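Local coordinates for Low molecular weight phosphotyrosine protein phosphatase (Vibrio cholerae, PDB 6U1P) that probably removes phosphate from protein phosphotyrosines, within a tyrosine phosphoregulatory system that controls exopolysaccharide biosynthesis and biofilm formation, at residues Thr13-Arg18 against Pro71-Thr76. Numbering follows the deposited sequence.
Sequences TGNLCR and PVQQVT
N15 and V72 bring two irregular loops to a closest CA–CA distance of 5.8 Å, one loop leading from strand 6-12 into helix 18-32 and the other running between helices 54-62 and 77-82. N15 takes a left-handed helical backbone conformation, which asparagine tolerates better than most residues, and its side chain points at the second loop. With CG anti to its backbone N (chi1 -162°), the amide reaches across, and N15 OD1 accepts a hydrogen bond from Q73 N at 3.0 Å. The bond is fairly straight (158° at the hydrogen), its donor tilted 25° from the carbonyl plane. A water lies 2.8 Å from N15 OD1 and also within hydrogen-bonding reach of P71 O, so it can link the two. At the other end of the amide, N15 ND2 bonds to S19 OG and S41 OG, fixing the rotation of the group.

Valine's two methyls let V72 meet two residues at once: CG1 packs 3.9 Å from N15 CB, beside G14 O, and CG2 lies 3.8 Å from L16 CD2. Leucine's longer chain achieves this although L16 CB points away.

Residues 13-18 complete the CX5R phosphate-binding loop from predicted nucleophile C12 to R18; a glycerol, probably from the crystallisation liquor, hydrogen-bonds R18 NH2. A buried amide using both ends, with a valine packed against the CB of the same side chain, ties this loop to its neighbour, consistent with a preorganised phosphate-binding site.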
# COMPACT_ATOMS: atom_id res chain seq x y z
N THR B 13 -5.12 -8.86 11.99
CA THR B 13 -4.42 -10.08 11.57
C THR B 13 -2.92 -10.03 11.85
O THR B 13 -2.38 -10.95 12.47
CB THR B 13 -4.68 -10.36 10.08
OG1 THR B 13 -6.07 -10.20 9.78
CG2 THR B 13 -4.29 -11.80 9.74
N GLY B 14 -2.20 -9.00 11.38
CA GLY B 14 -0.75 -8.96 11.49
C GLY B 14 -0.16 -7.96 12.48
O GLY B 14 1.06 -7.86 12.60
N ASN B 15 -1.02 -7.21 13.17
CA ASN B 15 -0.62 -6.13 14.06
C ASN B 15 0.21 -5.09 13.31
O ASN B 15 1.11 -4.48 13.88
CB ASN B 15 0.16 -6.66 15.27
CG ASN B 15 0.24 -5.67 16.43
OD1 ASN B 15 1.28 -5.56 17.09
ND2 ASN B 15 -0.86 -4.98 16.72
N LEU B 16 -0.07 -4.90 12.01
CA LEU B 16 0.72 -3.97 11.21
C LEU B 16 0.02 -2.65 10.90
O LEU B 16 0.70 -1.64 10.70
CB LEU B 16 1.11 -4.63 9.87
CG LEU B 16 1.94 -5.92 9.95
CD1 LEU B 16 2.39 -6.44 8.56
CD2 LEU B 16 3.15 -5.70 10.87
N CYS B 17 -1.32 -2.64 10.82
CA CYS B 17 -2.02 -1.44 10.36
C CYS B 17 -3.17 -1.07 11.30
O CYS B 17 -3.05 -0.12 12.09
CB CYS B 17 -2.55 -1.66 8.93
SG CYS B 17 -1.25 -2.02 7.65
N ARG B 18 -4.26 -1.84 11.22
CA ARG B 18 -5.51 -1.52 11.90
C ARG B 18 -5.34 -1.49 13.42
O ARG B 18 -5.67 -0.48 14.07
CB ARG B 18 -6.59 -2.54 11.49
CG ARG B 18 -7.18 -2.29 10.10
CD ARG B 18 -8.18 -3.37 9.70
NE ARG B 18 -7.52 -4.66 9.57
CZ ARG B 18 -8.14 -5.81 9.33
NH1 ARG B 18 -9.47 -5.85 9.18
NH2 ARG B 18 -7.42 -6.93 9.23
N PRO B 71 6.46 -2.35 19.55
CA PRO B 71 6.78 -3.42 18.59
C PRO B 71 5.56 -4.27 18.31
O PRO B 71 4.67 -4.41 19.14
CB PRO B 71 7.86 -4.23 19.32
CG PRO B 71 8.45 -3.29 20.34
CD PRO B 71 7.30 -2.42 20.75
N VAL B 72 5.53 -4.79 17.08
CA VAL B 72 4.55 -5.80 16.68
C VAL B 72 4.60 -6.99 17.63
O VAL B 72 5.68 -7.48 17.99
CB VAL B 72 4.86 -6.24 15.23
CG1 VAL B 72 3.95 -7.42 14.82
CG2 VAL B 72 4.74 -5.06 14.27
N GLN B 73 3.42 -7.51 18.00
CA GLN B 73 3.40 -8.73 18.79
C GLN B 73 2.17 -9.57 18.47
O GLN B 73 1.11 -9.04 18.11
CB GLN B 73 3.43 -8.43 20.30
CG GLN B 73 2.40 -7.41 20.71
CD GLN B 73 2.23 -7.32 22.21
OE1 GLN B 73 3.14 -7.66 22.99
NE2 GLN B 73 1.04 -6.88 22.65
N GLN B 74 2.31 -10.88 18.62
CA GLN B 74 1.18 -11.78 18.45
C GLN B 74 0.46 -11.98 19.78
O GLN B 74 1.06 -11.90 20.86
CB GLN B 74 1.63 -13.12 17.88
CG GLN B 74 0.45 -14.05 17.55
CD GLN B 74 0.90 -15.41 17.01
OE1 GLN B 74 1.89 -15.97 17.46
NE2 GLN B 74 0.15 -15.94 16.05
N VAL B 75 -0.85 -12.21 19.69
CA VAL B 75 -1.64 -12.49 20.88
C VAL B 75 -1.13 -13.76 21.56
O VAL B 75 -0.63 -14.69 20.91
CB VAL B 75 -3.13 -12.61 20.54
CG1 VAL B 75 -3.39 -13.82 19.67
CG2 VAL B 75 -3.97 -12.68 21.80
N THR B 76 -1.22 -13.78 22.89
CA THR B 76 -0.80 -14.89 23.74
C THR B 76 -1.97 -15.36 24.60
O THR B 76 -3.04 -14.74 24.64
CB THR B 76 0.37 -14.48 24.64
OG1 THR B 76 -0.13 -13.65 25.69
CG2 THR B 76 1.41 -13.72 23.84
O HOH W 1 1.98 -3.92 19.30